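PDB 3NPK: geranyltranstransferase from Campylobacter jejuni, which probably catalyses the condensation of geranyl diphosphate with isopentenyl diphosphate, releasing pyrophosphate and forming farnesyl diphosphate, in isoprenoid biosynthesis. Local coordinates for residues His73-Ile78 against Asn145-Gly150; Asp80-Met85 against Thr105-Gly110; Asn16-Glu21 against Asp111-Glu116; Ile10-Lys15 against Val65-Glu70; Thr115-Val120 against Lys136-Asn141. All blocks are in the same frame, centred on the assembly; numbering follows the deposited sequence.

Interaction 1: His73-Ile78 against Asn145-Gly150; sequences HTYSLI and NGMVIG. With PPV (pyrophosphate), chain C.
Selenomethionine Met147 reaches across to Ser76 and Tyr75, and its selenium and terminal methyl make the tight part of the contact. The chain runs out extended from helix 147-156 and bends only at its last torsion, chi3 83°. That bend turns CE along the helix 59-80 surface. Met147 SE lies 3.5 Å from Ser76 CB, and Met147 CE also lies 3.5 Å from Ser76 CB. The same methyl touches the Tyr75 ring obliquely, with Met147 CE 3.7 Å from Tyr75 CE2.

The looser side is at Val148. Its CG2 branch lies 4.0 Å from Tyr75 OH, and the two side chains meet at about a right angle. The Tyr75 chi1 of 117° is far from any staggered position, and with this rotation CE2 and OH lie by Met147 CE. The Tyr75 ring also meets His79 edge-to-face and packs on Asp111 of the second subunit.

Ser76 turns its hydroxyl back to its own helix. Ser76 OG donates to His73 O at 2.7 Å, and the same carbonyl accepts Leu77 N at 3.1 Å. His73 lines the pyrophosphate pocket, where Arg92, Lys40 N and Arg43 hydrogen-bond the ligand. Helix 59-80 thus borders that pocket at His73 and packs on Met147 through Ser76 and Tyr75. The selenium and methyl meet mainly carbon. The contact holds by dispersion, and the serine's polar bond is made within its own helix.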
# COMPACT_ATOMS: atom_id res chain seq x y z
N HIS A 73 3.68 -7.97 5.39
CA HIS A 73 3.58 -9.42 5.37
C HIS A 73 2.18 -9.88 5.80
O HIS A 73 1.57 -10.75 5.17
CB HIS A 73 4.68 -10.02 6.24
CG HIS A 73 4.67 -11.51 6.25
ND1 HIS A 73 4.54 -12.25 7.41
CD2 HIS A 73 4.74 -12.40 5.24
CE1 HIS A 73 4.56 -13.53 7.11
NE2 HIS A 73 4.66 -13.65 5.80
N THR A 74 1.68 -9.31 6.89
CA THR A 74 0.35 -9.68 7.36
C THR A 74 -0.74 -9.34 6.35
O THR A 74 -1.66 -10.16 6.12
CB THR A 74 0.06 -9.06 8.74
OG1 THR A 74 0.92 -9.67 9.70
CG2 THR A 74 -1.39 -9.28 9.17
N TYR A 75 -0.67 -8.16 5.72
CA TYR A 75 -1.68 -7.82 4.71
C TYR A 75 -1.67 -8.88 3.60
O TYR A 75 -2.72 -9.34 3.14
CB TYR A 75 -1.52 -6.38 4.16
CG TYR A 75 -1.19 -6.29 2.67
CD1 TYR A 75 -2.14 -6.60 1.70
CD2 TYR A 75 0.07 -5.87 2.24
CE1 TYR A 75 -1.85 -6.53 0.35
CE2 TYR A 75 0.37 -5.78 0.89
CZ TYR A 75 -0.58 -6.12 -0.05
OH TYR A 75 -0.31 -6.07 -1.39
N SER A 76 -0.48 -9.33 3.22
CA SER A 76 -0.38 -10.27 2.11
C SER A 76 -1.02 -11.60 2.47
O SER A 76 -1.65 -12.24 1.63
CB SER A 76 1.08 -10.45 1.66
OG SER A 76 1.82 -11.31 2.51
N LEU A 77 -0.88 -12.02 3.73
CA LEU A 77 -1.48 -13.26 4.17
C LEU A 77 -3.00 -13.17 4.15
O LEU A 77 -3.68 -14.11 3.74
CB LEU A 77 -1.03 -13.63 5.58
CG LEU A 77 0.48 -13.82 5.77
CD1 LEU A 77 0.79 -14.28 7.17
CD2 LEU A 77 1.08 -14.78 4.74
N ILE A 78 -3.53 -12.04 4.61
CA ILE A 78 -4.97 -11.82 4.66
C ILE A 78 -5.56 -11.87 3.25
O ILE A 78 -6.56 -12.56 2.99
CB ILE A 78 -5.31 -10.49 5.36
CG1 ILE A 78 -4.95 -10.55 6.85
CG2 ILE A 78 -6.79 -10.12 5.17
CD1 ILE A 78 -4.91 -9.18 7.56
N ASN A 145 6.87 -5.18 -8.43
CA ASN A 145 8.22 -5.67 -8.77
C ASN A 145 8.68 -6.89 -7.96
O ASN A 145 9.78 -7.41 -8.16
CB ASN A 145 9.24 -4.56 -8.65
CG ASN A 145 9.09 -3.56 -9.74
OD1 ASN A 145 9.46 -3.83 -10.88
ND2 ASN A 145 8.54 -2.40 -9.41
N GLY A 146 7.85 -7.34 -7.03
CA GLY A 146 8.25 -8.43 -6.17
C GLY A 146 7.06 -9.27 -5.75
O GLY A 146 6.48 -10.02 -6.55
N MSE A 147 6.65 -9.11 -4.50
CA MSE A 147 5.64 -9.96 -3.91
C MSE A 147 4.36 -10.06 -4.75
O MSE A 147 3.83 -11.16 -4.92
CB MSE A 147 5.32 -9.45 -2.52
CG MSE A 147 4.38 -10.32 -1.73
SE MSE A 147 4.06 -9.47 0.01
CE MSE A 147 2.65 -8.25 -0.57
N VAL A 148 3.86 -8.93 -5.25
CA VAL A 148 2.57 -8.99 -5.93
C VAL A 148 2.61 -9.74 -7.26
O VAL A 148 1.72 -10.53 -7.55
CB VAL A 148 1.92 -7.61 -6.10
CG1 VAL A 148 0.57 -7.75 -6.85
CG2 VAL A 148 1.72 -6.94 -4.71
N ILE A 149 3.65 -9.51 -8.07
CA ILE A 149 3.74 -10.26 -9.32
C ILE A 149 3.98 -11.74 -9.01
O ILE A 149 3.48 -12.61 -9.73
CB ILE A 149 4.77 -9.69 -10.34
CG1 ILE A 149 4.59 -10.35 -11.72
CG2 ILE A 149 6.20 -9.91 -9.87
CD1 ILE A 149 3.23 -10.09 -12.36
N GLY A 150 4.74 -12.04 -7.96
CA GLY A 150 4.93 -13.42 -7.53
C GLY A 150 3.61 -14.11 -7.19
O GLY A 150 3.34 -15.24 -7.62
O11 PPV C . 4.58 -17.45 5.88
P1 PPV C . 5.37 -17.43 7.32
O21 PPV C . 6.05 -18.89 7.66
O31 PPV C . 6.44 -16.43 7.31
OPP PPV C . 4.20 -17.17 8.44
P2 PPV C . 4.24 -16.27 9.80
O12 PPV C . 2.76 -16.56 10.46
O22 PPV C . 4.29 -14.68 9.44
O32 PPV C . 5.32 -16.69 10.72

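Interaction 2: Asp80-Met85 against Thr105-Gly110; sequences DDLPAM and TAILVG
Leu82 projects from the loop after helix 59-80 and packs on Ala106 and Ile107 of helix 103-122. The end of helix 59-80 and the loop after it carry the sequence DDLPAMD, Asp80 to Asp86, which matches the first aspartate-rich motif of the polyprenyl synthetases. In relatives this motif binds magnesium ions that hold the allylic diphosphate; no metal takes part here.

The first shell is two contacts, one for each methyl of Leu82. Leu82 CD2 meets Ala106 CB at 3.7 Å. Leu82 CD1 meets Ile107 CG1 at 3.9 Å, and these two side chains cross at about a right angle. The fork thus straddles successive residues of one helix turn. Leu82 CG sits anti to its carbonyl carbon, chi1 -75°, on the helix side; with chi2 169° the two methyls spread over Ala106 and Ile107.

Further out, Asp81 OD1 forms a salt bridge with Arg91, so the aspartate neighbour of Leu82 is tied to strand 90-91. Ile107 O accepts a hydrogen bond from His79 NE2, which links helix 103-122 to the end of helix 59-80. The second subunit adds to the packing: Leu82 touches Ile107 of that subunit, and Ile107 touches its Met85.

The loop is shaped by a type I beta turn from Leu82 to Met85. Pro83 and Ala84 occupy its two central positions. The turn is closed by the backbone bond from Met85 N to Leu82 O, 2.9 Å long.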
# COMPACT_ATOMS: atom_id res chain seq x y z
N ASP A 80 -4.08 -13.26 0.53
CA ASP A 80 -3.83 -14.58 -0.06
C ASP A 80 -4.83 -15.62 0.46
O ASP A 80 -5.17 -16.56 -0.27
CB ASP A 80 -2.42 -15.05 0.24
CG ASP A 80 -1.35 -14.22 -0.46
OD1 ASP A 80 -1.68 -13.28 -1.22
OD2 ASP A 80 -0.17 -14.50 -0.21
N ASP A 81 -5.32 -15.43 1.68
CA ASP A 81 -6.26 -16.38 2.29
C ASP A 81 -7.69 -16.23 1.77
O ASP A 81 -8.53 -17.11 2.02
CB ASP A 81 -6.25 -16.24 3.82
CG ASP A 81 -5.01 -16.85 4.47
OD1 ASP A 81 -4.32 -17.63 3.79
OD2 ASP A 81 -4.73 -16.53 5.65
N LEU A 82 -7.97 -15.16 1.03
CA LEU A 82 -9.33 -14.88 0.54
C LEU A 82 -9.88 -16.03 -0.31
O LEU A 82 -9.12 -16.75 -0.95
CB LEU A 82 -9.37 -13.60 -0.29
CG LEU A 82 -9.28 -12.29 0.50
CD1 LEU A 82 -9.05 -11.13 -0.47
CD2 LEU A 82 -10.53 -12.06 1.34
N PRO A 83 -11.20 -16.19 -0.32
CA PRO A 83 -11.79 -17.25 -1.14
C PRO A 83 -11.33 -17.23 -2.60
O PRO A 83 -11.20 -18.31 -3.19
CB PRO A 83 -13.29 -16.97 -1.05
CG PRO A 83 -13.43 -16.40 0.35
CD PRO A 83 -12.20 -15.54 0.54
N ALA A 84 -11.11 -16.05 -3.17
CA ALA A 84 -10.70 -15.96 -4.58
C ALA A 84 -9.33 -16.59 -4.80
O ALA A 84 -9.02 -17.09 -5.89
CB ALA A 84 -10.68 -14.51 -5.06
N MSE A 85 -8.51 -16.56 -3.76
CA MSE A 85 -7.16 -17.10 -3.86
C MSE A 85 -7.03 -18.42 -3.12
O MSE A 85 -7.57 -19.43 -3.59
CB MSE A 85 -6.12 -16.05 -3.46
CG MSE A 85 -6.00 -15.00 -4.56
SE MSE A 85 -4.65 -13.65 -4.32
CE MSE A 85 -5.73 -12.27 -3.50
N THR A 105 -14.43 -6.97 5.00
CA THR A 105 -13.52 -6.61 6.08
C THR A 105 -12.10 -7.14 5.80
O THR A 105 -11.12 -6.43 6.00
CB THR A 105 -14.03 -7.15 7.42
OG1 THR A 105 -15.30 -6.54 7.70
CG2 THR A 105 -13.07 -6.84 8.59
N ALA A 106 -12.00 -8.38 5.34
CA ALA A 106 -10.68 -8.95 5.04
C ALA A 106 -9.99 -8.13 3.94
O ALA A 106 -8.79 -7.79 4.05
CB ALA A 106 -10.81 -10.41 4.62
N ILE A 107 -10.72 -7.80 2.88
CA ILE A 107 -10.12 -7.02 1.80
C ILE A 107 -9.63 -5.67 2.34
O ILE A 107 -8.47 -5.28 2.13
CB ILE A 107 -11.10 -6.78 0.65
CG1 ILE A 107 -11.43 -8.09 -0.06
CG2 ILE A 107 -10.51 -5.76 -0.35
CD1 ILE A 107 -12.72 -8.05 -0.84
N LEU A 108 -10.51 -4.97 3.05
CA LEU A 108 -10.17 -3.62 3.52
C LEU A 108 -9.11 -3.58 4.62
O LEU A 108 -8.31 -2.65 4.67
CB LEU A 108 -11.43 -2.88 3.99
CG LEU A 108 -12.47 -2.63 2.89
CD1 LEU A 108 -13.73 -1.96 3.49
CD2 LEU A 108 -11.85 -1.79 1.75
N VAL A 109 -9.11 -4.57 5.52
CA VAL A 109 -8.04 -4.64 6.51
C VAL A 109 -6.69 -4.83 5.80
O VAL A 109 -5.71 -4.16 6.14
CB VAL A 109 -8.26 -5.76 7.56
CG1 VAL A 109 -6.95 -6.04 8.31
CG2 VAL A 109 -9.37 -5.37 8.56
N GLY A 110 -6.63 -5.72 4.81
CA GLY A 110 -5.40 -5.87 4.06
C GLY A 110 -4.99 -4.56 3.39
O GLY A 110 -3.82 -4.17 3.43

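Interaction 3: Asn16-Glu21 against Asp111-Glu116; sequences NLPKVE and DALNTE
Pro18 and Glu116 bring their backbones closest, with Pro18 CA 7.7 Å from Glu116 CA. The chain at 16-21 has no regular structure. From Leu17 on it is extended, and Pro18 itself has phi -68° and psi 136°. Segment 111-116 is regular helix, with Glu116 N bonded to Ala112 O at 2.8 Å. An extended chain therefore lies on a helix face, and the proline ring is the part that touches.

Two atoms of that ring make the contact. Pro18 CG meets Leu113 CD2 at 3.7 Å, and the two side chains cross at about a right angle. Pro18 CB faces Glu116 CG at 4.1 Å. The glutamate chain bends at chi2, 73°, and CG is its nearest atom to the ring.

Pro18 is buried further by Leu35 and Phe71 of the same chain. Leu144 of the second subunit packs on both Pro18 and Glu116. Elsewhere on helix 103-122, Asn114 OD1 bonds Thr115 OG1 of the second subunit, so this helix is also part of the dimer interface.

Between the segments the contact is mainly aliphatic. The closest atom of the acidic residue is also a carbon, CG. Shape and burial therefore hold the N-terminal chain on helix 103-122, while Asn114 and Thr115 bond across to the second subunit.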
# COMPACT_ATOMS: atom_id res chain seq x y z
N ASN A 16 1.64 -0.79 19.22
CA ASN A 16 1.56 -0.04 17.98
C ASN A 16 0.54 -0.63 17.02
O ASN A 16 0.71 -0.59 15.80
CB ASN A 16 2.95 0.06 17.33
CG ASN A 16 3.81 1.10 18.01
OD1 ASN A 16 3.62 2.30 17.81
ND2 ASN A 16 4.73 0.64 18.86
N LEU A 17 -0.53 -1.20 17.56
CA LEU A 17 -1.55 -1.77 16.69
C LEU A 17 -2.27 -0.63 15.98
O LEU A 17 -2.66 0.35 16.61
CB LEU A 17 -2.56 -2.58 17.51
CG LEU A 17 -1.93 -3.81 18.18
CD1 LEU A 17 -2.89 -4.38 19.24
CD2 LEU A 17 -1.55 -4.89 17.13
N PRO A 18 -2.42 -0.73 14.66
CA PRO A 18 -3.06 0.37 13.93
C PRO A 18 -4.53 0.47 14.31
O PRO A 18 -5.22 -0.55 14.41
CB PRO A 18 -2.91 -0.03 12.46
CG PRO A 18 -2.39 -1.40 12.44
CD PRO A 18 -2.08 -1.88 13.81
N LYS A 19 -5.01 1.68 14.55
CA LYS A 19 -6.41 1.85 14.92
C LYS A 19 -6.86 3.25 14.56
O LYS A 19 -6.03 4.16 14.43
CB LYS A 19 -6.61 1.60 16.41
CG LYS A 19 -5.70 2.43 17.28
CD LYS A 19 -5.76 1.96 18.72
CE LYS A 19 -4.62 2.54 19.54
NZ LYS A 19 -4.64 2.01 20.93
N VAL A 20 -8.16 3.41 14.38
CA VAL A 20 -8.77 4.70 14.13
C VAL A 20 -10.05 4.80 14.96
O VAL A 20 -10.82 3.83 15.04
CB VAL A 20 -9.06 4.93 12.62
CG1 VAL A 20 -9.99 3.83 12.04
CG2 VAL A 20 -9.62 6.34 12.38
N GLU A 21 -10.26 5.94 15.60
CA GLU A 21 -11.47 6.13 16.38
C GLU A 21 -12.66 6.29 15.45
O GLU A 21 -12.66 7.15 14.58
CB GLU A 21 -11.32 7.37 17.27
CG GLU A 21 -12.56 7.71 18.08
CD GLU A 21 -12.46 9.06 18.81
OE1 GLU A 21 -13.52 9.66 19.06
OE2 GLU A 21 -11.33 9.51 19.13
N ASP A 111 -5.95 -3.89 2.77
CA ASP A 111 -5.68 -2.60 2.10
C ASP A 111 -5.12 -1.61 3.12
O ASP A 111 -4.13 -0.91 2.84
CB ASP A 111 -6.94 -2.02 1.46
CG ASP A 111 -7.39 -2.80 0.23
OD1 ASP A 111 -6.63 -3.66 -0.26
OD2 ASP A 111 -8.51 -2.56 -0.24
N ALA A 112 -5.76 -1.54 4.29
CA ALA A 112 -5.30 -0.65 5.36
C ALA A 112 -3.87 -0.94 5.77
O ALA A 112 -3.08 -0.02 5.96
CB ALA A 112 -6.24 -0.73 6.56
N LEU A 113 -3.52 -2.22 5.94
CA LEU A 113 -2.19 -2.57 6.42
C LEU A 113 -1.11 -2.28 5.37
O LEU A 113 0.01 -1.91 5.72
CB LEU A 113 -2.14 -4.03 6.89
CG LEU A 113 -2.91 -4.32 8.20
CD1 LEU A 113 -2.84 -5.83 8.53
CD2 LEU A 113 -2.41 -3.46 9.37
N ASN A 114 -1.44 -2.49 4.10
CA ASN A 114 -0.54 -2.17 2.99
C ASN A 114 -0.18 -0.68 3.10
O ASN A 114 0.99 -0.30 3.19
CB ASN A 114 -1.27 -2.50 1.68
CG ASN A 114 -0.41 -2.36 0.43
OD1 ASN A 114 0.75 -1.93 0.48
ND2 ASN A 114 -0.97 -2.77 -0.72
N THR A 115 -1.20 0.17 3.12
CA THR A 115 -0.95 1.62 3.20
C THR A 115 -0.30 2.01 4.52
O THR A 115 0.59 2.88 4.55
CB THR A 115 -2.26 2.39 3.00
OG1 THR A 115 -2.83 1.99 1.75
CG2 THR A 115 -2.04 3.90 2.98
N GLU A 116 -0.71 1.37 5.60
CA GLU A 116 -0.20 1.76 6.92
C GLU A 116 1.29 1.46 7.07
O GLU A 116 1.99 2.13 7.85
CB GLU A 116 -0.99 1.08 8.03
CG GLU A 116 -0.86 1.74 9.39
CD GLU A 116 -1.60 3.07 9.52
OE1 GLU A 116 -2.23 3.55 8.55
OE2 GLU A 116 -1.54 3.65 10.63

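Interaction 4: Ile10-Lys15 against Val65-Glu70; sequences IHHLEK and VALALE
His12 O is gripped by Asn16 ND2, which hydrogen-bonds to it, and only weakly by Lys15 N, at 3.3 Å. Lys15 N also bonds His11 O at 3.2 Å, and Lys15 is the first residue to leave helical phi/psi. His12 and Leu13, just before it, pack on Leu67 of helix 59-80.

Leu67 carries the contact with both branches. Its CD1 lies 4.0 Å from Leu13 CA and 4.2 Å from Leu13 CB, so it rests against the start of that side chain. Leu67 CD2 comes obliquely to the His12 ring, 4.3 Å from His12 CD2. The leucine CG lies opposite the backbone N, chi1 -167°, which carries the fork outward between the two residues. The imidazole is held by NE2, next to CD2, which bonds Asp64 OD1. Asn16 and Phe9 also lie on Leu67.

Glu70 lies one turn further along helix 59-80. Its OE2 accepts from Ala44 N, and its side chain touches Arg43 of the pyrophosphate pocket, so it is a second-shell neighbour of that site. The contact joins the N-terminal helix to a core helix of the all-helical prenyltransferase fold, the one that leads into the first aspartate-rich motif.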
# COMPACT_ATOMS: atom_id res chain seq x y z
N ILE A 10 7.85 -8.05 19.69
CA ILE A 10 6.47 -8.35 20.08
C ILE A 10 5.88 -7.24 20.95
O ILE A 10 4.74 -6.82 20.75
CB ILE A 10 6.39 -9.69 20.82
CG1 ILE A 10 6.67 -10.83 19.83
CG2 ILE A 10 4.99 -9.86 21.45
CD1 ILE A 10 6.90 -12.16 20.49
N HIS A 11 6.66 -6.76 21.92
CA HIS A 11 6.19 -5.68 22.78
C HIS A 11 5.91 -4.42 21.94
O HIS A 11 4.91 -3.73 22.15
CB HIS A 11 7.24 -5.43 23.86
CG HIS A 11 6.87 -4.37 24.84
ND1 HIS A 11 6.03 -4.61 25.91
CD2 HIS A 11 7.24 -3.07 24.94
CE1 HIS A 11 5.89 -3.50 26.62
NE2 HIS A 11 6.61 -2.55 26.05
N HIS A 12 6.78 -4.14 20.97
CA HIS A 12 6.59 -2.97 20.12
C HIS A 12 5.31 -3.09 19.30
O HIS A 12 4.53 -2.15 19.21
CB HIS A 12 7.80 -2.78 19.20
CG HIS A 12 7.80 -1.49 18.45
ND1 HIS A 12 8.13 -0.29 19.03
CD2 HIS A 12 7.50 -1.21 17.15
CE1 HIS A 12 8.06 0.67 18.13
NE2 HIS A 12 7.67 0.14 16.98
N LEU A 13 5.10 -4.27 18.70
CA LEU A 13 3.91 -4.51 17.91
C LEU A 13 2.66 -4.33 18.76
O LEU A 13 1.70 -3.68 18.35
CB LEU A 13 3.96 -5.92 17.30
CG LEU A 13 2.76 -6.39 16.46
CD1 LEU A 13 3.18 -7.46 15.46
CD2 LEU A 13 1.65 -6.91 17.34
N GLU A 14 2.67 -4.89 19.96
CA GLU A 14 1.48 -4.84 20.79
C GLU A 14 1.08 -3.43 21.23
O GLU A 14 -0.09 -3.16 21.49
CB GLU A 14 1.60 -5.83 21.95
CG GLU A 14 1.58 -7.26 21.41
CD GLU A 14 1.66 -8.34 22.47
OE1 GLU A 14 1.99 -8.03 23.63
OE2 GLU A 14 1.42 -9.52 22.12
N LYS A 15 2.04 -2.50 21.28
CA LYS A 15 1.70 -1.12 21.63
C LYS A 15 1.60 -0.20 20.42
O LYS A 15 1.46 1.02 20.56
CB LYS A 15 2.66 -0.57 22.67
CG LYS A 15 4.07 -0.49 22.21
CD LYS A 15 5.01 -0.45 23.41
CE LYS A 15 5.96 0.70 23.27
NZ LYS A 15 5.17 1.96 23.26
N VAL A 65 10.51 0.22 11.52
CA VAL A 65 10.76 -0.27 10.17
C VAL A 65 10.44 -1.76 10.13
O VAL A 65 9.83 -2.25 9.17
CB VAL A 65 12.24 0.01 9.73
CG1 VAL A 65 12.44 -0.36 8.27
CG2 VAL A 65 12.58 1.48 9.95
N ALA A 66 10.83 -2.49 11.17
CA ALA A 66 10.43 -3.89 11.32
C ALA A 66 8.91 -4.01 11.32
O ALA A 66 8.34 -4.95 10.74
CB ALA A 66 11.02 -4.48 12.60
N LEU A 67 8.24 -3.08 12.00
CA LEU A 67 6.78 -3.08 12.06
C LEU A 67 6.17 -2.95 10.66
O LEU A 67 5.23 -3.68 10.31
CB LEU A 67 6.28 -1.96 12.96
CG LEU A 67 4.80 -2.03 13.34
CD1 LEU A 67 4.55 -3.33 14.10
CD2 LEU A 67 4.46 -0.83 14.20
N ALA A 68 6.70 -2.03 9.86
CA ALA A 68 6.23 -1.85 8.49
C ALA A 68 6.34 -3.15 7.68
O ALA A 68 5.41 -3.51 6.93
CB ALA A 68 7.01 -0.74 7.81
N LEU A 69 7.46 -3.86 7.83
CA LEU A 69 7.66 -5.14 7.16
C LEU A 69 6.59 -6.14 7.55
O LEU A 69 6.03 -6.83 6.68
CB LEU A 69 9.02 -5.74 7.50
CG LEU A 69 10.20 -5.29 6.67
CD1 LEU A 69 11.48 -5.73 7.40
CD2 LEU A 69 10.12 -5.87 5.26
N GLU A 70 6.29 -6.22 8.85
CA GLU A 70 5.29 -7.18 9.31
C GLU A 70 3.86 -6.75 8.92
O GLU A 70 3.00 -7.62 8.72
CB GLU A 70 5.45 -7.45 10.81
CG GLU A 70 6.77 -8.13 11.10
CD GLU A 70 6.89 -9.57 10.56
OE1 GLU A 70 5.87 -10.30 10.44
OE2 GLU A 70 8.02 -9.99 10.27

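Interaction 5: Thr115-Val120 against Lys136-Asn141; sequences TEAFLV and KTLAFN
Phe118 has chi1 -62°, with CG beside the backbone N, and this swings its ring across to helix 128-142. Leu138 has chi1 -172°, which extends its CD2 branch to meet the ring. The two short helix segments run nearly antiparallel, at 169°, and their axes approach to 11.2 Å at closest. Side chains must therefore bridge the gap, and the phenylalanine does most of it.

The far end of the ring does the touching. Phe118 CZ lies 3.8 Å from Ala139 CB, with the methyl oblique to the ring. Phe118 CE1 lies 4.0 Å from Leu138 CD2, also obliquely. Ala139 N comes in the plane of the ring, at its edge. The small Ala117 CB completes the patch, 4.3 Å from Leu138 CD2. Phe118 also stacks on Phe118 of the second subunit, so this contact is part of the dimer interface.

Away from the patch, Asn141 ND2 donates to Thr137 O at 2.9 Å. Asn141 N reaches the same carbonyl from the opposite face of its plane. Asn141 OD1 bonds Tyr201, which ties this helix to helix 194-220. Asn141 thus finds these partners within its helix and on Tyr201, not across the contact, and the facing surfaces meet mainly as aliphatic and aromatic carbon.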
# COMPACT_ATOMS: atom_id res chain seq x y z
N THR A 115 -1.20 0.17 3.12
CA THR A 115 -0.95 1.62 3.20
C THR A 115 -0.30 2.01 4.52
O THR A 115 0.59 2.88 4.55
CB THR A 115 -2.26 2.39 3.00
OG1 THR A 115 -2.83 1.99 1.75
CG2 THR A 115 -2.04 3.90 2.98
N GLU A 116 -0.71 1.37 5.60
CA GLU A 116 -0.20 1.76 6.92
C GLU A 116 1.29 1.46 7.07
O GLU A 116 1.99 2.13 7.85
CB GLU A 116 -0.99 1.08 8.03
CG GLU A 116 -0.86 1.74 9.39
CD GLU A 116 -1.60 3.07 9.52
OE1 GLU A 116 -2.23 3.55 8.55
OE2 GLU A 116 -1.54 3.65 10.63
N ALA A 117 1.79 0.47 6.34
CA ALA A 117 3.21 0.17 6.39
C ALA A 117 4.00 1.42 6.01
O ALA A 117 5.03 1.75 6.62
CB ALA A 117 3.56 -0.98 5.45
N PHE A 118 3.50 2.13 5.00
CA PHE A 118 4.17 3.34 4.55
C PHE A 118 3.99 4.52 5.49
O PHE A 118 4.90 5.34 5.65
CB PHE A 118 3.81 3.64 3.10
CG PHE A 118 4.26 2.55 2.20
CD1 PHE A 118 5.60 2.42 1.91
CD2 PHE A 118 3.38 1.55 1.78
CE1 PHE A 118 6.05 1.36 1.13
CE2 PHE A 118 3.83 0.48 1.02
CZ PHE A 118 5.17 0.38 0.70
N LEU A 119 2.82 4.62 6.13
CA LEU A 119 2.64 5.64 7.16
C LEU A 119 3.63 5.43 8.30
O LEU A 119 4.30 6.36 8.74
CB LEU A 119 1.20 5.65 7.69
CG LEU A 119 0.85 6.80 8.64
CD1 LEU A 119 1.05 8.16 7.96
CD2 LEU A 119 -0.59 6.66 9.11
N VAL A 120 3.72 4.20 8.78
CA VAL A 120 4.62 3.88 9.89
C VAL A 120 6.07 4.14 9.49
O VAL A 120 6.85 4.74 10.25
CB VAL A 120 4.44 2.43 10.37
CG1 VAL A 120 5.61 1.99 11.26
CG2 VAL A 120 3.10 2.30 11.09
N LYS A 136 11.60 3.13 -0.79
CA LYS A 136 11.90 2.59 -2.11
C LYS A 136 12.11 1.09 -2.05
O LYS A 136 11.59 0.35 -2.89
CB LYS A 136 13.15 3.24 -2.71
CG LYS A 136 12.99 4.69 -3.08
CD LYS A 136 14.31 5.29 -3.56
CE LYS A 136 14.09 6.69 -4.14
NZ LYS A 136 15.37 7.32 -4.57
N THR A 137 12.86 0.63 -1.05
CA THR A 137 13.14 -0.80 -0.95
C THR A 137 11.87 -1.60 -0.65
O THR A 137 11.60 -2.65 -1.27
CB THR A 137 14.21 -1.07 0.12
OG1 THR A 137 15.41 -0.38 -0.27
CG2 THR A 137 14.51 -2.57 0.24
N LEU A 138 11.08 -1.11 0.29
CA LEU A 138 9.87 -1.85 0.64
C LEU A 138 8.85 -1.86 -0.50
O LEU A 138 8.28 -2.91 -0.81
CB LEU A 138 9.22 -1.27 1.89
CG LEU A 138 8.06 -2.08 2.47
CD1 LEU A 138 8.51 -3.49 2.86
CD2 LEU A 138 7.49 -1.34 3.69
N ALA A 139 8.61 -0.70 -1.11
CA ALA A 139 7.57 -0.64 -2.15
C ALA A 139 7.98 -1.41 -3.42
O ALA A 139 7.13 -1.98 -4.11
CB ALA A 139 7.22 0.81 -2.50
N PHE A 140 9.27 -1.43 -3.72
CA PHE A 140 9.75 -2.21 -4.85
C PHE A 140 9.54 -3.70 -4.58
O PHE A 140 8.90 -4.41 -5.37
CB PHE A 140 11.23 -1.93 -5.13
CG PHE A 140 11.79 -2.69 -6.30
CD1 PHE A 140 12.36 -3.96 -6.14
CD2 PHE A 140 11.74 -2.14 -7.56
CE1 PHE A 140 12.88 -4.65 -7.22
CE2 PHE A 140 12.27 -2.83 -8.66
CZ PHE A 140 12.84 -4.07 -8.49
N ASN A 141 10.04 -4.17 -3.44
CA ASN A 141 10.02 -5.61 -3.17
C ASN A 141 8.67 -6.18 -2.76
O ASN A 141 8.41 -7.37 -2.98
CB ASN A 141 11.11 -5.96 -2.16
CG ASN A 141 12.50 -5.83 -2.76
OD1 ASN A 141 12.90 -6.64 -3.58
ND2 ASN A 141 13.20 -4.77 -2.39

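In the fold
All five contacts are mainly apolar, and most of their touching residues are buried; His12 of interaction 4 is partly exposed. Helix 59-80 serves interactions 1 and 4. Helix 103-122 serves interactions 2, 3 and 5, with Thr115 and Glu116 common to the last two. Interaction 1 lies nearest the chain centre and the pyrophosphate, while the centres of interactions 2 and 3 lie about 18 Å from the chain centre. Interactions 4 and 5 touch through Leu69 and Leu138. Met147 N and Asn141 O probably bond, joining interactions 1 and 5. The second subunit reaches every contact except interaction 4. Loop against helix marks interactions 2 and 3; the others set helix against helix.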